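Melanin biosynthesis protein TyrA, putative (Shewanella oneidensis, PDB 2IIZ) binds heme b and probably works as a peroxidase of the dye-decolorizing (DyP-type) family. Local coordinates at residues 56-61 with 112-117; 105-110 with 120-125. All blocks are in the same frame, centred on the assembly; numbering follows the deposited sequence.

Contact 1 (56-61 with 112-117); sequences SDSAFN and YDILHL. With EDO (1,2-ethanediol), chain E.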
loop_
_atom_site.group_PDB
_atom_site.type_symbol
_atom_site.label_atom_id
_atom_site.label_comp_id
_atom_site.label_asym_id
_atom_site.label_seq_id
_atom_site.Cartn_x
_atom_site.Cartn_y
_atom_site.Cartn_z
ATOM N N SER A 56 -3.304 -0.396 21.497
ATOM C CA SER A 56 -4.241 0.698 21.798
ATOM C C SER A 56 -3.619 2.013 21.374
ATOM O O SER A 56 -4.297 2.929 20.908
ATOM C CB SER A 56 -4.573 0.750 23.286
ATOM O OG SER A 56 -3.420 1.033 24.061
ATOM N N ASP A 57 -2.312 2.081 21.532
ATOM C CA ASP A 57 -1.542 3.243 21.157
ATOM C C ASP A 57 -1.844 3.698 19.723
ATOM O O ASP A 57 -1.784 4.891 19.426
ATOM C CB ASP A 57 -0.042 2.932 21.328
ATOM C CG ASP A 57 0.800 4.179 21.510
ATOM O OD1 ASP A 57 0.240 5.293 21.380
ATOM O OD2 ASP A 57 2.023 4.044 21.784
ATOM N N SER A 58 -2.171 2.753 18.839
ATOM C CA SER A 58 -2.432 3.068 17.426
ATOM C C SER A 58 -3.825 2.624 17.011
ATOM O O SER A 58 -4.050 2.285 15.855
ATOM C CB SER A 58 -1.381 2.394 16.548
ATOM O OG SER A 58 -1.555 0.986 16.516
ATOM N N ALA A 59 -4.746 2.630 17.971
ATOM C CA ALA A 59 -6.174 2.353 17.745
ATOM C C ALA A 59 -6.460 1.147 16.853
ATOM O O ALA A 59 -7.295 1.213 15.937
ATOM C CB ALA A 59 -6.855 3.587 17.217
ATOM N N PHE A 60 -5.767 0.042 17.122
ATOM C CA PHE A 60 -5.916 -1.143 16.292
ATOM C C PHE A 60 -7.287 -1.720 16.497
ATOM O O PHE A 60 -7.819 -1.703 17.617
ATOM C CB PHE A 60 -4.873 -2.209 16.617
ATOM C CG PHE A 60 -5.073 -3.482 15.855
ATOM C CD1 PHE A 60 -6.023 -4.419 16.267
ATOM C CD2 PHE A 60 -4.318 -3.751 14.721
ATOM C CE1 PHE A 60 -6.226 -5.609 15.559
ATOM C CE2 PHE A 60 -4.505 -4.933 14.007
ATOM C CZ PHE A 60 -5.467 -5.867 14.429
ATOM N N ASN A 61 -7.863 -2.244 15.419
ATOM C CA ASN A 61 -9.094 -3.017 15.534
ATOM C C ASN A 61 -9.373 -3.743 14.238
ATOM O O ASN A 61 -8.758 -3.435 13.217
ATOM C CB ASN A 61 -10.268 -2.127 15.871
ATOM C CG ASN A 61 -10.587 -1.190 14.763
ATOM O OD1 ASN A 61 -11.257 -1.562 13.780
ATOM N ND2 ASN A 61 -10.110 0.047 14.892
ATOM N N TYR A 112 0.623 1.497 9.716
ATOM C CA TYR A 112 0.605 0.574 8.585
ATOM C C TYR A 112 1.546 -0.566 8.830
ATOM O O TYR A 112 1.301 -1.667 8.388
ATOM C CB TYR A 112 1.060 1.357 7.366
ATOM C CG TYR A 112 1.148 0.675 6.020
ATOM C CD1 TYR A 112 2.251 -0.118 5.686
ATOM C CD2 TYR A 112 0.147 0.857 5.058
ATOM C CE1 TYR A 112 2.344 -0.727 4.433
ATOM C CE2 TYR A 112 0.226 0.250 3.789
ATOM C CZ TYR A 112 1.329 -0.542 3.479
ATOM O OH TYR A 112 1.439 -1.160 2.232
ATOM N N ASP A 113 2.633 -0.293 9.537
ATOM C CA ASP A 113 3.621 -1.321 9.777
ATOM C C ASP A 113 3.020 -2.428 10.644
ATOM O O ASP A 113 3.296 -3.616 10.452
ATOM C CB ASP A 113 4.955 -0.738 10.324
ATOM C CG ASP A 113 4.816 0.120 11.610
ATOM O OD1 ASP A 113 3.695 0.333 12.160
ATOM O OD2 ASP A 113 5.900 0.592 12.080
ATOM N N ILE A 114 2.182 -2.030 11.589
ATOM C CA ILE A 114 1.553 -2.974 12.475
ATOM C C ILE A 114 0.541 -3.850 11.755
ATOM O O ILE A 114 0.386 -5.013 12.092
ATOM C CB ILE A 114 0.897 -2.232 13.645
ATOM C CG1 ILE A 114 1.988 -1.792 14.616
ATOM C CG2 ILE A 114 -0.126 -3.094 14.341
ATOM C CD1 ILE A 114 1.490 -0.846 15.664
ATOM N N LEU A 115 -0.151 -3.296 10.764
ATOM C CA LEU A 115 -1.089 -4.099 9.947
ATOM C C LEU A 115 -0.346 -5.095 9.047
ATOM O O LEU A 115 -0.799 -6.222 8.821
ATOM C CB LEU A 115 -1.941 -3.189 9.079
ATOM C CG LEU A 115 -2.920 -2.262 9.791
ATOM C CD1 LEU A 115 -3.480 -1.219 8.818
ATOM C CD2 LEU A 115 -4.062 -3.040 10.411
ATOM N N HIS A 116 0.803 -4.675 8.529
ATOM C CA HIS A 116 1.605 -5.566 7.718
ATOM C C HIS A 116 1.969 -6.754 8.581
ATOM O O HIS A 116 1.807 -7.888 8.168
ATOM C CB HIS A 116 2.849 -4.870 7.212
ATOM C CG HIS A 116 3.603 -5.657 6.191
ATOM N ND1 HIS A 116 3.333 -5.576 4.842
ATOM C CD2 HIS A 116 4.621 -6.541 6.324
ATOM C CE1 HIS A 116 4.153 -6.379 4.188
ATOM N NE2 HIS A 116 4.945 -6.973 5.063
ATOM N N LEU A 117 2.452 -6.478 9.792
ATOM C CA LEU A 117 2.863 -7.527 10.724
ATOM C C LEU A 117 1.688 -8.452 11.056
ATOM O O LEU A 117 1.791 -9.682 10.974
ATOM C CB LEU A 117 3.424 -6.874 11.986
ATOM C CG LEU A 117 3.930 -7.744 13.148
ATOM C CD1 LEU A 117 5.091 -7.064 13.852
ATOM C CD2 LEU A 117 2.850 -8.045 14.170
HETATM C C1 EDO E . 3.624 3.506 10.182
HETATM O O1 EDO E . 4.094 2.459 9.311
HETATM C C2 EDO E . 2.603 4.358 9.417
HETATM O O2 EDO E . 1.779 5.170 10.277
#
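Mainly apolar packing of a loop against the start of a helix makes this small buried contact: S58 and F60, in the loop between helix 34-54 and strand 61-67, meet I114 and L115 in the first turns of helix 112-125. No hydrogen bond crosses it, and the two branches of I114 divide the work. CG1 runs beside the backbone N (chi1 -76°) and the chain then extends, bringing I114 CD1 to 3.7 Å from S58 OG; the other branch, CG2, lies 4.3 Å from F60 CD2. Next to it, L115 reaches the same ring with one methyl, CD2, 4.1 Å from F60 CE2, and both methyls approach the phenyl obliquely. Helices 34-54 and 112-125 are the two helices of a ferredoxin-like βαββαβ unit, the repeated module of DyP-type peroxidases, and the F60 ring also touches L51 of the first, so it lies against both helices. Beyond the hydrophobic patch, D113 faces polar partners. Its carboxylate is folded back between the backbone N and carbonyl carbon (chi1 55°), where D113 OD1 receives a weak, strongly bent bond from I114 N at 2.9 Å. OD2 pairs with R111 NH2 in a salt bridge and accepts a bond from M142 N of the second subunit, while D113 N gives a weak bond of 3.1 Å to O1 of an ethanediol. An alanine in place of D113 would probably leave the R111 guanidinium without this acidic mate and the M142 amide of the second subunit without its acceptor.

Contact 2 (105-110 with 120-125); sequences VHLRCD and NEISQM. With EDO (1,2-ethanediol), chain D; EDO (1,2-ethanediol), chain E.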
loop_
_atom_site.group_PDB
_atom_site.type_symbol
_atom_site.label_atom_id
_atom_site.label_comp_id
_atom_site.label_asym_id
_atom_site.label_seq_id
_atom_site.Cartn_x
_atom_site.Cartn_y
_atom_site.Cartn_z
ATOM N N VAL A 105 -11.154 -11.013 6.260
ATOM C CA VAL A 105 -10.460 -10.489 7.412
ATOM C C VAL A 105 -10.245 -9.000 7.178
ATOM O O VAL A 105 -9.510 -8.579 6.257
ATOM C CB VAL A 105 -9.098 -11.193 7.637
ATOM C CG1 VAL A 105 -8.347 -10.561 8.780
ATOM C CG2 VAL A 105 -9.294 -12.666 7.924
ATOM N N HIS A 106 -10.893 -8.217 8.032
ATOM C CA HIS A 106 -10.890 -6.769 7.965
ATOM C C HIS A 106 -10.040 -6.232 9.081
ATOM O O HIS A 106 -10.390 -6.396 10.254
ATOM C CB HIS A 106 -12.309 -6.301 8.169
ATOM C CG HIS A 106 -12.475 -4.822 8.176
ATOM N ND1 HIS A 106 -12.873 -4.117 7.061
ATOM C CD2 HIS A 106 -12.317 -3.916 9.161
ATOM C CE1 HIS A 106 -12.949 -2.835 7.358
ATOM N NE2 HIS A 106 -12.616 -2.684 8.625
ATOM N N LEU A 107 -8.929 -5.592 8.719
ATOM C CA LEU A 107 -7.960 -5.117 9.711
ATOM C C LEU A 107 -7.725 -3.627 9.620
ATOM O O LEU A 107 -7.611 -3.071 8.521
ATOM C CB LEU A 107 -6.617 -5.837 9.555
ATOM C CG LEU A 107 -6.674 -7.359 9.501
ATOM C CD1 LEU A 107 -5.278 -7.943 9.270
ATOM C CD2 LEU A 107 -7.299 -7.938 10.761
ATOM N N ARG A 108 -7.633 -2.980 10.781
ATOM C CA ARG A 108 -7.477 -1.516 10.814
ATOM C C ARG A 108 -6.530 -0.990 11.876
ATOM O O ARG A 108 -6.376 -1.600 12.929
ATOM C CB ARG A 108 -8.851 -0.856 10.929
ATOM C CG ARG A 108 -9.292 -0.343 9.589
ATOM C CD ARG A 108 -10.732 -0.168 9.476
ATOM N NE ARG A 108 -11.229 0.889 10.329
ATOM C CZ ARG A 108 -12.411 1.479 10.182
ATOM N NH1 ARG A 108 -13.233 1.140 9.196
ATOM N NH2 ARG A 108 -12.764 2.420 11.030
ATOM N N CYS A 109 -5.896 0.150 11.578
ATOM C CA CYS A 109 -4.913 0.758 12.480
ATOM C C CYS A 109 -4.451 2.109 11.937
ATOM O O CYS A 109 -4.497 2.358 10.718
ATOM C CB CYS A 109 -3.688 -0.163 12.607
ATOM S SG CYS A 109 -2.550 0.214 13.959
ATOM N N ASP A 110 -4.002 2.974 12.838
ATOM C CA ASP A 110 -3.346 4.234 12.472
ATOM C C ASP A 110 -1.858 4.050 12.100
ATOM O O ASP A 110 -1.172 5.010 11.734
ATOM C CB ASP A 110 -3.517 5.232 13.613
ATOM C CG ASP A 110 -4.984 5.559 13.859
ATOM O OD1 ASP A 110 -5.813 5.312 12.953
ATOM O OD2 ASP A 110 -5.323 6.055 14.947
ATOM N N ASN A 120 0.585 -10.662 7.996
ATOM C CA ASN A 120 1.546 -11.752 7.897
ATOM C C ASN A 120 1.168 -12.791 8.962
ATOM O O ASN A 120 0.993 -13.972 8.654
ATOM C CB ASN A 120 2.996 -11.256 8.098
ATOM C CG ASN A 120 3.616 -10.632 6.832
ATOM O OD1 ASN A 120 3.167 -10.849 5.708
ATOM N ND2 ASN A 120 4.674 -9.856 7.030
ATOM N N GLU A 121 1.025 -12.353 10.213
ATOM C CA GLU A 121 0.732 -13.303 11.294
ATOM C C GLU A 121 -0.554 -14.092 11.065
ATOM O O GLU A 121 -0.576 -15.311 11.225
ATOM C CB GLU A 121 0.723 -12.629 12.671
ATOM C CG GLU A 121 1.991 -12.929 13.484
ATOM C CD GLU A 121 2.240 -14.446 13.638
ATOM O OE1 GLU A 121 1.245 -15.218 13.698
ATOM O OE2 GLU A 121 3.422 -14.866 13.695
ATOM N N ILE A 122 -1.621 -13.405 10.688
ATOM C CA ILE A 122 -2.892 -14.081 10.475
ATOM C C ILE A 122 -2.820 -15.104 9.341
ATOM O O ILE A 122 -3.381 -16.197 9.445
ATOM C CB ILE A 122 -4.029 -13.055 10.274
ATOM C CG1 ILE A 122 -4.451 -12.549 11.658
ATOM C CG2 ILE A 122 -5.219 -13.674 9.566
ATOM C CD1 ILE A 122 -5.308 -11.342 11.642
ATOM N N SER A 123 -2.125 -14.746 8.267
ATOM C CA SER A 123 -1.877 -15.655 7.149
ATOM C C SER A 123 -1.207 -16.967 7.608
ATOM O O SER A 123 -1.546 -18.065 7.140
ATOM C CB SER A 123 -0.996 -14.944 6.115
ATOM O OG SER A 123 -0.427 -15.845 5.196
ATOM N N GLN A 124 -0.254 -16.846 8.523
ATOM C CA GLN A 124 0.431 -18.011 9.040
ATOM C C GLN A 124 -0.499 -18.828 9.928
ATOM O O GLN A 124 -0.368 -20.046 10.017
ATOM C CB GLN A 124 1.678 -17.596 9.802
ATOM C CG GLN A 124 2.708 -16.969 8.899
ATOM C CD GLN A 124 4.000 -16.660 9.616
ATOM O OE1 GLN A 124 4.540 -17.509 10.333
ATOM N NE2 GLN A 124 4.514 -15.436 9.427
HETATM N N MSE A 125 -1.440 -18.159 10.583
HETATM C CA MSE A 125 -2.409 -18.866 11.404
HETATM C C MSE A 125 -3.278 -19.816 10.564
HETATM O O MSE A 125 -3.642 -20.889 11.033
HETATM C CB MSE A 125 -3.251 -17.885 12.233
HETATM C CG MSE A 125 -2.422 -17.215 13.336
HETATM SE SE MSE A 125 -3.344 -15.847 14.355
HETATM C CE MSE A 125 -4.200 -16.962 15.592
HETATM C C1 EDO D . -6.711 8.993 13.518
HETATM O O1 EDO D . -8.053 9.376 13.801
HETATM C C2 EDO D . -5.752 9.918 14.257
HETATM O O2 EDO D . -4.448 9.323 14.324
HETATM C C1 EDO E . 3.624 3.506 10.182
HETATM O O1 EDO E . 4.094 2.459 9.311
HETATM C C2 EDO E . 2.603 4.358 9.417
HETATM O O2 EDO E . 1.779 5.170 10.277
#
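I122 meets strand 103-109 chiefly through its CD1 methyl, a compact example of how a helix is fitted to a sheet. Its first branch lies beside the backbone N (chi1 -80°) and then extends (chi2 167°), carrying CD1 down from the helix to the fork of L107. The two side chains meet tip to tip, CD1 of I122 lying 4.0 Å from L107 CD2 and 4.1 Å from L107 CD1. V105, two residues earlier on the same face of the strand, adds CG1 at a slightly longer 4.2 Å from I122 CD1. All three side chains are buried, and L107 is packed further by L115 and V118 of the same helix and by I48 of helix 34-54. Away from the strand the helix is more polar: Q124 is exposed to solvent, whereas N120 packs against the second subunit, its OD1 accepting a hydrogen bond from Q254 NE2 there. At the far end of segment 105-110, D110 OD2 takes a weak 3.4 Å bond from O2 of one ethanediol. Strand 103-109, helix 112-125 and strand 130-139, with strand 21-29 between the two strands, form the split β-α-β crossover of the ferredoxin-like fold.

Overall arrangement
Contacts 1 and 2 illustrate how one helix can be seated at both ends: each is buried, and both use helix 112-125, its opening turns against loop 56-61 and its last turns against strand 103-109. Their centres lie 9 Å apart, and backbone pairing joins them, S58 with D110 and N61 with R108, as the loop runs into the strand neighbouring 103-109. Neither has a hydrogen bond between its own segments. Contact 1 mixes an aromatic ring and a hydroxyl with aliphatic branches, whereas contact 2 is wholly aliphatic beneath the helix. Polar groups lie around these patches, several bonding to the second subunit.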